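Local coordinates for protein 401aa long hypothetical glucose-1-phosphate thymidylyltransferase (PDB 2GGO) that acts as a bifunctional sugar-phosphate nucleotidyltransferase and probable acetyltransferase in the synthesis of UDP-N-acetylglucosamine and UDP-N-acetylgalactosamine, at residues K2-A7 against D48-V53; K78-A83 against R179-L184; E92-Y97 against A158-L163; K115-I120 against N164-T169; N139-I144 against V197-Y202. All coordinates share one frame; numbering follows the deposited sequence.

Interaction 1 (K2-A7 against D48-V53); sequences KAFILA and DITVIV
Ala3, Ile5 and Ala7 turn their backbone polar groups toward 48-53, and five main-chain hydrogen bonds hold the two strands side by side in parallel. Ala3 N gives to Asp48 O and Ala3 O takes from Thr50 N; Ile5 repeats this with Thr50 O and Ile52 N, and Ala7 N closes the series on Ile52 O. Thr50 O is doubly used: besides Ile5 N at 2.8 Å it receives a CA-H contact from Phe4 CA at 3.2 Å.

The one charged pair lies at the start of both strands. Lys2 NZ meets Asp48 OD2 at 2.7 Å on its syn side, 26° out of the carboxylate plane, while the lysine's CG packs against the same oxygen. Asp48 CG, anti to the backbone N (chi1 -170°), is thereby carried to 3.5 Å from Lys2 CG.

Apolar contacts divide between the two faces. On one, Phe4 and Thr50 run side by side, with Phe4 CD1 3.8 Å from Thr50 CB, and farther along Leu6 CD2 presses on Ile52 CD1 at a tight 3.4 Å. Over the Phe4 ring, toward its rim, sits water 1, which is 2.7 Å from Thr50 OG1 and also bonds to Ala3 O. On the other face Ile5 CD1 meets Ile49 CG2 at 3.6 Å, and Leu41 of helix 33-43 covers Ala3, Ile5 and Ile49.

With Leu94 and Ile96 bonded to the far edge of strand 2-6, this is the parallel interior of the nucleotidyltransferase sheet: regular backbone bonds between largely apolar faces, with a water bound at Thr50 and charge confined to the partly exposed end.

Interaction 2 (K78-A83 against R179-L184); sequences KGTGAA and RGELEL
Glu181 lies against Gly79 and Thr80 where two irregular loops meet beside the probable nucleotide-sugar pocket of this GT-A-type nucleotidyltransferase domain; Gly79 probably binds the nucleotide and Thr80 the sugar phosphate. From CB, 4.1 Å from Lys78 O, the glutamate leads to CG, which rests on Gly79 CA on one hand and lies over the rim of one face of the Arg179 guanidinium on the other. CD stays 3.6 Å from Gly79 CA. The carboxylate then splits its work. Glu181 OE2 approaches Gly79 CA and lies 4.0 Å from Thr80 CG2, whereas Glu181 OE1 forms a salt bridge of 2.8 Å with Arg179 NH1. The arginine thus gives the acid an ionic partner within its own loop and probably helps fix its rotation.

The backbones carry the remaining grip. Leu182 N donates to Lys78 O, and Leu182 O gathers segment 78-83 in return, accepting from Gly81 N at 2.9 Å and weakly from Ala82 N. Gly79 CA, with no side chain in the way, comes within 3.5 Å of Leu182 O, and its backbone (phi 148°) is in a region that suits glycine alone. Behind, Leu182 CB touches Ala82 CB.

Tyr97, a likely sugar-phosphate ligand, packs on both Thr80 and Leu184, consistent with the junction lining the sugar-phosphate site. Thr80 OG1 sits between the backbone N and the carbonyl carbon (chi1 63°), and there it accepts a hydrogen bond from Leu184 N at 2.7 Å.

Interaction 3 (E92-Y97 against A158-L163); sequences EALIIY and AGIYKL
Tyr97 and Tyr161 meet at one end of an antiparallel strand pair, the place in the mixed central sheet of this GT-A-type domain where parallel order gives way to antiparallel. Ala93 opposite Leu163 and Ile95 opposite Tyr161 are hydrogen-bonded pairs, each closed by two short N-H to O bonds.

The bumps interlock differently on the two faces. On one, the Ile96 CG2 methyl nestles in the fork of Ile160, 3.9 Å from both CG1 and CG2. Leu94 CG is anti to the backbone N (chi1 -169°), and its CD1 lies over the strand opposite, 3.3 Å from Tyr161 O. Helix 106-111 covers this side through Ile108 and Ile111. On the other face Ile95 CG2 packs obliquely against the Tyr161 ring, touching CD1 at 3.6 Å.

Gly159 supplies the hollow for Tyr97: its bare CA lies at the edge of that ring, in plane, 3.4 Å from CD2. Tyr97 is a probable ligand of the sugar phosphate, and Tyr161 beside it is hydrogen-bonded through OH to Asn157, another probable ligand. The two rings are steeply inclined, planes at 83°, and their hydroxyls share just a weak bond.

At the far end Lys162 curls at chi2 and chi3 to reach Glu92, and the backbone oxygens of Leu114 and Glu116 and the amide oxygen of Asn164 also hold its ammonium. Lys162 NZ bonds to Glu92 OE1 at 2.8 Å, and it is the oxygen's anti lone pair, away from the other carboxylate oxygen, that takes the N-H.

Interaction 4 (K115-I120 against N164-T169); sequences KENAII and NSDIFT
Asn117 and Asn164 face each other with their amide planes 52° apart, and their obliquely crossed side chains make up most of this small surface contact. Asn117 CG is anti to its own carbonyl carbon (chi1 -64°), and the OD1 beyond it faces the backbone of the other segment. Asn164 N gives a nearly straight hydrogen bond to Asn117 OD1, 2.7 Å long with 176° at the hydrogen, although the donor stands well tilted from the amide plane.

CB of Asn164 leaves toward 115-117, and Asn164 ND2 makes a weak bond to Lys115 O at 3.3 Å, while its OD1 is taken by Lys162 NZ, which helps fix how the amide is turned. The two amide nitrogens, Asn117 ND2 and Asn164 ND2, come within 3.0 Å of each other as two donors, a proximity without a bond. Asp166 OD2 stays farther off, 3.8 Å from Asn117 ND2, its carboxylate turned steeply against the amide.

Asn164 ends strand 155-164 and at once begins the turn into helix 166-173: Ile167 N bonds to Asn164 O at 2.9 Å. The contact therefore ties the start of the 117-123 strand region, through Asn117, and the loop residue Lys115 to this strand-to-helix corner. Beyond it, Asn117 pairs with Lys198 of strand 197-201 and Ala118 with Lys162, while Asn117 and Ile167 both lean on Met191 of helix 184-194.

Interaction 5 (N139-I144 against V197-Y202); sequences NNLSKI and VKVIEY
Leu141 and Val197 share the one hydrogen bond of this contact, Leu141 N to Val197 O at 2.9 Å, with the donor tilted 22° from the carbonyl plane. Around that bond the side chains close in. Leu141 CB lies 4.1 Å from Val197 CB, and Leu141 CD1 reaches Val199 CG2 at 4.0 Å, the two side chains crossing at a slant. Asn140 flanks the bond: its CB packs 3.5 Å from Val197 O, and its OD1 packs 3.8 Å from Lys198 CA. Asn139 O rests 4.0 Å from Val199 CB.

The next shell is apolar. Leu141 is wedged among Ile188 and Ala192 of helix 184-194 and Leu133 of the strand beside it, while Val199 touches Leu135 and Ile119, so the pair has apolar neighbours. Helix 184-194 also supports Val197 through Met191. Farther out, Lys198 and Ile200 are tied by backbone bonds to strand 117-123. Just past Leu141 a classic beta bulge places Ser142 and Lys143 both opposite Val134, and Asn189 of the same helix holds Ile144 N.

Strands 132-135 and 141-145 form a beta-hairpin laid against 197-201, an outermost strand of the seven-stranded sheet. Gly131 and Glu146, probable ligands of N-acetylglucosamine 1-phosphate, bracket this hairpin, which puts it close to the probable sugar-phosphate end of this GT-A-type site.

Interactions 1 and 3 are the buried core: both are strand pairings in one sheet, joined where strands 2-6 and 92-97 are neighbours, interaction 1 pairing parallel strands and interaction 3 antiparallel ones. Each keeps its salt bridge at a strand end. Interactions 4 and 5 lie toward the 197-201 edge of that sheet, meeting through strands 117-123 and 197-201; there the contacts reach off the sheet: asparagine amide bonds toward a strand-to-helix corner in one, a single backbone bond with aliphatic packing to a hairpin in the other. Interaction 2 lacks regular strands, relying on backbone bonds round Leu182, close-set glycines and a threonine hydroxyl, and touches interactions 1 and 3 beside the likely substrate pocket, through Leu6 and Tyr97.

Interaction 1 (K2-A7 against D48-V53)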
# COMPACT_ATOMS: atom_id res chain seq x y z
N LYS A 2 21.58 7.72 9.36
CA LYS A 2 20.58 8.43 8.57
C LYS A 2 19.74 7.41 7.83
O LYS A 2 20.24 6.35 7.45
CB LYS A 2 21.25 9.35 7.56
CG LYS A 2 21.28 10.79 7.96
CD LYS A 2 22.12 11.59 6.94
CE LYS A 2 21.47 12.92 6.56
NZ LYS A 2 21.85 14.06 7.47
N ALA A 3 18.45 7.73 7.66
CA ALA A 3 17.54 6.89 6.90
C ALA A 3 17.04 7.67 5.69
O ALA A 3 16.82 8.88 5.78
CB ALA A 3 16.39 6.45 7.77
N PHE A 4 16.90 6.99 4.56
CA PHE A 4 16.29 7.57 3.35
C PHE A 4 15.18 6.67 2.95
O PHE A 4 15.39 5.47 2.76
CB PHE A 4 17.30 7.71 2.20
CG PHE A 4 18.37 8.75 2.47
CD1 PHE A 4 18.27 10.04 1.95
CD2 PHE A 4 19.47 8.43 3.28
CE1 PHE A 4 19.27 11.01 2.23
CE2 PHE A 4 20.47 9.40 3.58
CZ PHE A 4 20.37 10.69 3.05
N ILE A 5 13.97 7.24 2.87
CA ILE A 5 12.79 6.54 2.33
C ILE A 5 12.59 6.96 0.88
O ILE A 5 12.46 8.14 0.60
CB ILE A 5 11.52 6.83 3.14
CG1 ILE A 5 11.74 6.40 4.59
CG2 ILE A 5 10.29 6.06 2.55
CD1 ILE A 5 10.81 7.08 5.58
N LEU A 6 12.65 6.00 -0.04
CA LEU A 6 12.49 6.28 -1.45
C LEU A 6 10.99 6.16 -1.78
O LEU A 6 10.43 5.05 -1.84
CB LEU A 6 13.37 5.35 -2.28
CG LEU A 6 14.85 5.22 -1.87
CD1 LEU A 6 15.65 4.29 -2.78
CD2 LEU A 6 15.47 6.54 -1.81
N ALA A 7 10.38 7.33 -1.95
CA ALA A 7 8.94 7.49 -2.17
C ALA A 7 8.67 8.34 -3.42
O ALA A 7 7.78 9.20 -3.42
CB ALA A 7 8.32 8.14 -0.96
N ASP A 48 17.07 10.98 11.99
CA ASP A 48 17.39 11.76 10.83
C ASP A 48 16.87 11.07 9.59
O ASP A 48 17.61 10.30 8.92
CB ASP A 48 18.88 11.98 10.73
CG ASP A 48 19.24 12.99 9.68
OD1 ASP A 48 18.34 13.41 8.91
OD2 ASP A 48 20.42 13.37 9.62
N ILE A 49 15.60 11.35 9.30
CA ILE A 49 14.89 10.65 8.22
C ILE A 49 14.63 11.61 7.10
O ILE A 49 14.16 12.69 7.34
CB ILE A 49 13.58 9.96 8.71
CG1 ILE A 49 13.86 9.11 9.96
CG2 ILE A 49 12.95 9.17 7.55
CD1 ILE A 49 12.64 8.78 10.88
N THR A 50 14.94 11.19 5.89
CA THR A 50 14.72 11.97 4.70
C THR A 50 13.86 11.17 3.72
O THR A 50 14.14 9.99 3.44
CB THR A 50 16.05 12.26 4.01
OG1 THR A 50 16.89 12.97 4.92
CG2 THR A 50 15.84 13.12 2.76
N VAL A 51 12.83 11.82 3.17
CA VAL A 51 12.08 11.22 2.06
C VAL A 51 12.48 11.80 0.70
O VAL A 51 12.41 12.99 0.49
CB VAL A 51 10.56 11.36 2.25
CG1 VAL A 51 9.83 10.35 1.39
CG2 VAL A 51 10.21 11.16 3.68
N ILE A 52 12.91 10.95 -0.22
CA ILE A 52 13.07 11.39 -1.61
C ILE A 52 11.72 11.22 -2.32
O ILE A 52 11.13 10.15 -2.33
CB ILE A 52 14.20 10.64 -2.31
CG1 ILE A 52 15.51 10.96 -1.57
CG2 ILE A 52 14.29 11.04 -3.79
CD1 ILE A 52 16.41 9.75 -1.34
N VAL A 53 11.24 12.32 -2.86
CA VAL A 53 9.92 12.40 -3.44
C VAL A 53 10.02 13.00 -4.85
O VAL A 53 11.10 13.39 -5.30
CB VAL A 53 8.95 13.22 -2.54
CG1 VAL A 53 9.00 12.70 -1.14
CG2 VAL A 53 9.27 14.72 -2.54
O HOH W 1 18.51 11.30 6.22

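Interaction 2 (K78-A83 against R179-L184)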
# COMPACT_ATOMS: atom_id res chain seq x y z
N LYS A 78 14.97 8.99 -13.81
CA LYS A 78 14.04 8.15 -13.01
C LYS A 78 14.64 6.78 -12.60
O LYS A 78 15.48 6.23 -13.31
CB LYS A 78 12.68 7.99 -13.72
CG LYS A 78 12.56 6.79 -14.67
CD LYS A 78 11.65 7.10 -15.86
CE LYS A 78 12.36 7.90 -16.95
NZ LYS A 78 13.58 7.20 -17.49
N GLY A 79 14.20 6.26 -11.45
CA GLY A 79 14.70 4.99 -10.89
C GLY A 79 14.72 4.89 -9.37
O GLY A 79 14.19 5.74 -8.66
N THR A 80 15.34 3.83 -8.86
CA THR A 80 15.61 3.68 -7.44
C THR A 80 16.95 4.36 -7.13
O THR A 80 17.12 4.98 -6.09
CB THR A 80 15.70 2.21 -7.05
OG1 THR A 80 16.80 1.61 -7.74
CG2 THR A 80 14.42 1.48 -7.42
N GLY A 81 17.88 4.23 -8.07
CA GLY A 81 19.22 4.80 -7.94
C GLY A 81 19.33 6.26 -8.35
O GLY A 81 20.26 6.95 -7.92
N ALA A 82 18.42 6.72 -9.20
CA ALA A 82 18.34 8.15 -9.57
C ALA A 82 17.76 8.96 -8.40
O ALA A 82 17.93 10.19 -8.32
CB ALA A 82 17.51 8.34 -10.84
N ALA A 83 17.08 8.23 -7.50
CA ALA A 83 16.50 8.77 -6.26
C ALA A 83 17.61 9.19 -5.31
O ALA A 83 17.58 10.29 -4.76
CB ALA A 83 15.57 7.73 -5.59
N ARG A 179 15.46 -0.36 -18.86
CA ARG A 179 14.08 0.13 -18.69
C ARG A 179 14.07 1.68 -18.68
O ARG A 179 13.00 2.32 -18.68
CB ARG A 179 13.43 -0.46 -17.43
CG ARG A 179 12.03 0.06 -17.10
CD ARG A 179 11.30 -0.85 -16.13
NE ARG A 179 10.37 -0.13 -15.26
CZ ARG A 179 10.53 0.02 -13.94
NH1 ARG A 179 11.58 -0.52 -13.32
NH2 ARG A 179 9.62 0.69 -13.24
N GLY A 180 15.27 2.27 -18.69
CA GLY A 180 15.47 3.71 -18.55
C GLY A 180 15.85 4.07 -17.12
O GLY A 180 16.46 5.11 -16.86
N GLU A 181 15.48 3.17 -16.21
CA GLU A 181 15.67 3.32 -14.77
C GLU A 181 17.12 3.15 -14.29
O GLU A 181 17.66 2.03 -14.35
CB GLU A 181 14.81 2.29 -14.03
CG GLU A 181 13.52 2.81 -13.44
CD GLU A 181 13.13 2.05 -12.18
OE1 GLU A 181 11.92 1.86 -11.96
OE2 GLU A 181 14.03 1.64 -11.41
N LEU A 182 17.75 4.22 -13.81
CA LEU A 182 18.99 4.06 -13.06
C LEU A 182 18.65 3.30 -11.78
O LEU A 182 17.99 3.83 -10.89
CB LEU A 182 19.67 5.41 -12.77
CG LEU A 182 20.85 5.54 -11.77
CD1 LEU A 182 21.84 4.34 -11.72
CD2 LEU A 182 21.60 6.86 -12.01
N GLU A 183 19.09 2.05 -11.73
CA GLU A 183 18.70 1.15 -10.65
C GLU A 183 19.74 1.08 -9.55
O GLU A 183 20.93 1.35 -9.76
CB GLU A 183 18.43 -0.25 -11.21
CG GLU A 183 17.17 -0.32 -12.05
CD GLU A 183 17.25 -1.38 -13.13
OE1 GLU A 183 17.01 -2.58 -12.83
OE2 GLU A 183 17.54 -1.02 -14.29
N LEU A 184 19.29 0.72 -8.36
CA LEU A 184 20.20 0.54 -7.26
C LEU A 184 20.88 -0.80 -7.40
O LEU A 184 22.11 -0.86 -7.51
CB LEU A 184 19.48 0.67 -5.91
CG LEU A 184 20.31 0.99 -4.66
CD1 LEU A 184 21.56 1.81 -4.95
CD2 LEU A 184 19.44 1.70 -3.66

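Interaction 3 (E92-Y97 against A158-L163)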
# COMPACT_ATOMS: atom_id res chain seq x y z
N GLU A 92 27.40 6.13 6.41
CA GLU A 92 26.36 5.11 6.28
C GLU A 92 24.93 5.67 6.19
O GLU A 92 24.61 6.69 6.80
CB GLU A 92 26.40 4.16 7.47
CG GLU A 92 27.75 3.64 7.86
CD GLU A 92 27.72 2.96 9.19
OE1 GLU A 92 27.35 1.78 9.26
OE2 GLU A 92 28.07 3.62 10.19
N ALA A 93 24.07 4.96 5.46
CA ALA A 93 22.65 5.29 5.47
C ALA A 93 21.84 4.03 5.40
O ALA A 93 22.28 3.05 4.79
CB ALA A 93 22.30 6.21 4.34
N LEU A 94 20.70 4.05 6.10
CA LEU A 94 19.62 3.08 5.92
C LEU A 94 18.68 3.60 4.82
O LEU A 94 18.21 4.74 4.87
CB LEU A 94 18.87 2.84 7.22
CG LEU A 94 17.91 1.65 7.19
CD1 LEU A 94 18.59 0.35 7.40
CD2 LEU A 94 16.88 1.83 8.23
N ILE A 95 18.48 2.77 3.79
CA ILE A 95 17.66 3.08 2.63
C ILE A 95 16.47 2.12 2.68
O ILE A 95 16.65 0.90 2.83
CB ILE A 95 18.48 2.90 1.30
CG1 ILE A 95 19.23 4.17 0.91
CG2 ILE A 95 17.58 2.58 0.14
CD1 ILE A 95 19.91 4.92 2.02
N ILE A 96 15.26 2.66 2.66
CA ILE A 96 14.08 1.79 2.46
C ILE A 96 13.17 2.31 1.37
O ILE A 96 13.13 3.52 1.09
CB ILE A 96 13.26 1.51 3.74
CG1 ILE A 96 12.57 2.76 4.23
CG2 ILE A 96 14.11 0.83 4.84
CD1 ILE A 96 11.62 2.43 5.32
N TYR A 97 12.47 1.38 0.72
CA TYR A 97 11.54 1.71 -0.37
C TYR A 97 10.23 2.12 0.20
O TYR A 97 9.76 1.54 1.19
CB TYR A 97 11.40 0.55 -1.34
CG TYR A 97 12.63 0.41 -2.17
CD1 TYR A 97 12.91 1.30 -3.22
CD2 TYR A 97 13.54 -0.60 -1.91
CE1 TYR A 97 14.08 1.18 -3.97
CE2 TYR A 97 14.70 -0.76 -2.67
CZ TYR A 97 14.98 0.13 -3.69
OH TYR A 97 16.14 -0.06 -4.42
N ALA A 158 14.37 -7.76 -0.17
CA ALA A 158 13.31 -7.13 0.65
C ALA A 158 13.27 -5.59 0.57
O ALA A 158 12.38 -4.98 1.15
CB ALA A 158 13.43 -7.57 2.09
N GLY A 159 14.22 -4.98 -0.15
CA GLY A 159 14.32 -3.52 -0.32
C GLY A 159 14.62 -2.67 0.91
O GLY A 159 14.23 -1.50 0.96
N ILE A 160 15.28 -3.27 1.91
CA ILE A 160 15.86 -2.58 3.09
C ILE A 160 17.40 -2.66 3.11
O ILE A 160 17.99 -3.72 3.31
CB ILE A 160 15.31 -3.15 4.42
CG1 ILE A 160 13.79 -2.99 4.48
CG2 ILE A 160 15.99 -2.48 5.64
CD1 ILE A 160 13.12 -3.94 5.42
N TYR A 161 18.06 -1.54 2.86
CA TYR A 161 19.50 -1.51 2.69
C TYR A 161 20.17 -0.74 3.80
O TYR A 161 19.63 0.24 4.29
CB TYR A 161 19.85 -0.78 1.40
CG TYR A 161 19.25 -1.37 0.16
CD1 TYR A 161 18.93 -0.55 -0.92
CD2 TYR A 161 18.97 -2.73 0.05
CE1 TYR A 161 18.37 -1.09 -2.10
CE2 TYR A 161 18.40 -3.29 -1.11
CZ TYR A 161 18.13 -2.46 -2.19
OH TYR A 161 17.58 -2.99 -3.36
N LYS A 162 21.37 -1.17 4.18
CA LYS A 162 22.27 -0.37 5.01
C LYS A 162 23.57 -0.28 4.21
O LYS A 162 24.34 -1.26 4.12
CB LYS A 162 22.49 -1.03 6.38
CG LYS A 162 22.92 -0.14 7.51
CD LYS A 162 24.36 0.36 7.40
CE LYS A 162 25.38 -0.77 7.52
NZ LYS A 162 26.83 -0.36 7.50
N LEU A 163 23.80 0.89 3.62
CA LEU A 163 24.86 1.06 2.64
C LEU A 163 25.80 2.14 3.10
O LEU A 163 25.37 3.15 3.69
CB LEU A 163 24.30 1.39 1.25
CG LEU A 163 23.29 0.44 0.59
CD1 LEU A 163 22.73 1.06 -0.65
CD2 LEU A 163 23.87 -0.93 0.28

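Interaction 4 (K115-I120 against N164-T169)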
# COMPACT_ATOMS: atom_id res chain seq x y z
N LYS A 115 29.13 -2.63 10.38
CA LYS A 115 30.08 -1.76 9.73
C LYS A 115 30.00 -1.98 8.25
O LYS A 115 30.19 -1.04 7.47
CB LYS A 115 31.48 -2.07 10.23
CG LYS A 115 32.61 -1.36 9.47
CD LYS A 115 33.51 -0.53 10.39
CE LYS A 115 34.57 0.27 9.58
NZ LYS A 115 34.01 1.08 8.42
N GLU A 116 29.76 -3.23 7.86
CA GLU A 116 29.71 -3.57 6.44
C GLU A 116 28.39 -3.18 5.80
O GLU A 116 27.38 -2.93 6.48
CB GLU A 116 29.96 -5.06 6.22
CG GLU A 116 30.74 -5.75 7.32
CD GLU A 116 29.84 -6.57 8.20
OE1 GLU A 116 29.96 -6.54 9.46
OE2 GLU A 116 28.99 -7.26 7.60
N ASN A 117 28.41 -3.12 4.47
CA ASN A 117 27.21 -3.00 3.67
C ASN A 117 26.37 -4.24 3.86
O ASN A 117 26.86 -5.35 3.66
CB ASN A 117 27.56 -2.84 2.21
CG ASN A 117 28.32 -1.56 1.94
OD1 ASN A 117 27.74 -0.51 1.79
ND2 ASN A 117 29.64 -1.66 1.83
N ALA A 118 25.10 -4.07 4.24
CA ALA A 118 24.18 -5.22 4.38
C ALA A 118 22.83 -5.01 3.64
O ALA A 118 22.51 -3.92 3.18
CB ALA A 118 23.96 -5.56 5.86
N ILE A 119 22.05 -6.08 3.55
CA ILE A 119 20.84 -6.09 2.77
C ILE A 119 19.89 -7.11 3.36
O ILE A 119 20.33 -8.17 3.80
CB ILE A 119 21.20 -6.38 1.30
CG1 ILE A 119 21.16 -5.09 0.50
CG2 ILE A 119 20.35 -7.49 0.65
CD1 ILE A 119 21.29 -5.33 -0.95
N ILE A 120 18.61 -6.77 3.43
CA ILE A 120 17.60 -7.70 3.96
C ILE A 120 16.97 -8.49 2.82
O ILE A 120 16.73 -7.97 1.74
CB ILE A 120 16.59 -7.00 4.90
CG1 ILE A 120 17.34 -6.54 6.16
CG2 ILE A 120 15.45 -7.95 5.29
CD1 ILE A 120 16.60 -5.59 7.06
N ASN A 164 27.09 1.90 2.87
CA ASN A 164 28.13 2.89 3.13
C ASN A 164 28.43 3.74 1.89
O ASN A 164 28.10 3.35 0.77
CB ASN A 164 29.38 2.20 3.66
CG ASN A 164 29.06 1.13 4.66
OD1 ASN A 164 28.37 1.37 5.65
ND2 ASN A 164 29.55 -0.07 4.41
N SER A 165 29.04 4.91 2.09
CA SER A 165 29.31 5.85 1.01
C SER A 165 30.04 5.25 -0.23
O SER A 165 30.10 5.90 -1.28
CB SER A 165 30.06 7.07 1.56
OG SER A 165 30.98 6.68 2.57
N ASP A 166 30.56 4.03 -0.13
CA ASP A 166 31.11 3.30 -1.28
C ASP A 166 30.08 3.05 -2.36
O ASP A 166 30.45 2.71 -3.49
CB ASP A 166 31.62 1.92 -0.88
CG ASP A 166 32.38 1.93 0.40
OD1 ASP A 166 33.02 2.97 0.68
OD2 ASP A 166 32.33 0.90 1.12
N ILE A 167 28.80 3.16 -2.02
CA ILE A 167 27.77 2.93 -3.00
C ILE A 167 27.86 3.92 -4.17
O ILE A 167 27.61 3.54 -5.33
CB ILE A 167 26.35 2.89 -2.38
CG1 ILE A 167 25.38 2.13 -3.30
CG2 ILE A 167 25.82 4.31 -2.06
CD1 ILE A 167 25.88 0.75 -3.78
N PHE A 168 28.24 5.17 -3.88
CA PHE A 168 28.27 6.24 -4.89
C PHE A 168 29.24 5.93 -6.03
O PHE A 168 28.94 6.17 -7.20
CB PHE A 168 28.57 7.59 -4.25
CG PHE A 168 27.60 7.97 -3.17
CD1 PHE A 168 26.29 8.36 -3.49
CD2 PHE A 168 27.98 7.94 -1.82
CE1 PHE A 168 25.39 8.71 -2.48
CE2 PHE A 168 27.08 8.29 -0.81
CZ PHE A 168 25.79 8.68 -1.14
N THR A 169 30.39 5.38 -5.68
CA THR A 169 31.37 4.92 -6.64
C THR A 169 30.76 4.05 -7.75
O THR A 169 30.87 4.39 -8.94
CB THR A 169 32.51 4.18 -5.93
OG1 THR A 169 33.11 5.06 -4.97
CG2 THR A 169 33.58 3.72 -6.92

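Interaction 5 (N139-I144 against V197-Y202)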
# COMPACT_ATOMS: atom_id res chain seq x y z
N ASN A 139 27.43 -17.09 2.31
CA ASN A 139 26.09 -16.53 2.55
C ASN A 139 25.97 -15.00 2.65
O ASN A 139 24.94 -14.47 3.08
CB ASN A 139 25.37 -17.26 3.71
CG ASN A 139 25.14 -18.75 3.41
OD1 ASN A 139 25.40 -19.22 2.30
ND2 ASN A 139 24.65 -19.49 4.42
N ASN A 140 27.02 -14.31 2.23
CA ASN A 140 26.91 -12.91 1.86
C ASN A 140 26.48 -12.86 0.40
O ASN A 140 26.26 -13.91 -0.22
CB ASN A 140 28.24 -12.19 2.08
CG ASN A 140 28.82 -12.43 3.47
OD1 ASN A 140 28.13 -12.28 4.48
ND2 ASN A 140 30.09 -12.80 3.52
N LEU A 141 26.34 -11.67 -0.18
CA LEU A 141 25.71 -11.57 -1.49
C LEU A 141 26.65 -11.86 -2.64
O LEU A 141 27.71 -11.23 -2.74
CB LEU A 141 25.05 -10.20 -1.68
CG LEU A 141 24.18 -10.03 -2.93
CD1 LEU A 141 22.79 -10.62 -2.71
CD2 LEU A 141 24.13 -8.57 -3.35
N SER A 142 26.25 -12.79 -3.50
CA SER A 142 26.93 -13.03 -4.76
C SER A 142 26.36 -12.08 -5.80
O SER A 142 27.02 -11.13 -6.21
CB SER A 142 26.76 -14.48 -5.19
OG SER A 142 27.82 -14.86 -6.06
N LYS A 143 25.11 -12.30 -6.21
CA LYS A 143 24.42 -11.33 -7.08
C LYS A 143 22.89 -11.30 -6.87
O LYS A 143 22.36 -12.11 -6.11
CB LYS A 143 24.83 -11.48 -8.57
CG LYS A 143 24.53 -12.83 -9.26
CD LYS A 143 25.30 -13.00 -10.60
CE LYS A 143 26.73 -13.57 -10.40
NZ LYS A 143 27.63 -13.48 -11.59
N ILE A 144 22.22 -10.35 -7.52
CA ILE A 144 20.74 -10.29 -7.53
C ILE A 144 20.24 -10.32 -8.97
O ILE A 144 20.48 -9.37 -9.72
CB ILE A 144 20.18 -9.01 -6.85
CG1 ILE A 144 20.96 -8.66 -5.57
CG2 ILE A 144 18.66 -9.16 -6.59
CD1 ILE A 144 21.10 -7.17 -5.31
N VAL A 197 28.92 -7.84 1.17
CA VAL A 197 27.58 -7.30 1.40
C VAL A 197 26.76 -8.37 2.13
O VAL A 197 26.27 -9.30 1.49
CB VAL A 197 26.91 -6.95 0.06
CG1 VAL A 197 25.62 -6.20 0.28
CG2 VAL A 197 27.82 -6.13 -0.79
N LYS A 198 26.65 -8.27 3.46
CA LYS A 198 25.89 -9.24 4.28
C LYS A 198 24.46 -9.40 3.80
O LYS A 198 23.93 -8.56 3.08
CB LYS A 198 25.84 -8.79 5.75
CG LYS A 198 27.01 -9.21 6.61
CD LYS A 198 26.66 -9.11 8.12
CE LYS A 198 25.66 -10.19 8.58
NZ LYS A 198 25.42 -10.20 10.06
N VAL A 199 23.83 -10.50 4.17
CA VAL A 199 22.44 -10.69 3.85
C VAL A 199 21.79 -11.21 5.13
O VAL A 199 22.11 -12.32 5.59
CB VAL A 199 22.21 -11.64 2.62
CG1 VAL A 199 20.83 -12.27 2.64
CG2 VAL A 199 22.40 -10.90 1.31
N ILE A 200 20.92 -10.38 5.71
CA ILE A 200 20.06 -10.78 6.84
C ILE A 200 18.72 -11.25 6.26
O ILE A 200 18.18 -10.63 5.34
CB ILE A 200 19.77 -9.63 7.84
CG1 ILE A 200 20.91 -8.60 7.89
CG2 ILE A 200 19.38 -10.19 9.23
CD1 ILE A 200 22.24 -9.12 8.36
N GLU A 201 18.22 -12.36 6.79
CA GLU A 201 16.96 -12.90 6.33
C GLU A 201 15.87 -12.31 7.21
O GLU A 201 15.90 -12.46 8.44
CB GLU A 201 16.96 -14.43 6.40
CG GLU A 201 15.93 -15.11 5.49
CD GLU A 201 15.48 -16.48 6.01
OE1 GLU A 201 16.30 -17.21 6.63
OE2 GLU A 201 14.29 -16.84 5.80
N TYR A 202 14.92 -11.63 6.56
CA TYR A 202 13.76 -11.07 7.24
C TYR A 202 12.85 -12.17 7.75
O TYR A 202 12.52 -13.11 7.01
CB TYR A 202 12.98 -10.14 6.30
CG TYR A 202 11.87 -9.43 7.02
CD1 TYR A 202 12.15 -8.43 7.94
CD2 TYR A 202 10.54 -9.78 6.81
CE1 TYR A 202 11.13 -7.78 8.64
CE2 TYR A 202 9.52 -9.13 7.50
CZ TYR A 202 9.83 -8.14 8.41
OH TYR A 202 8.84 -7.50 9.09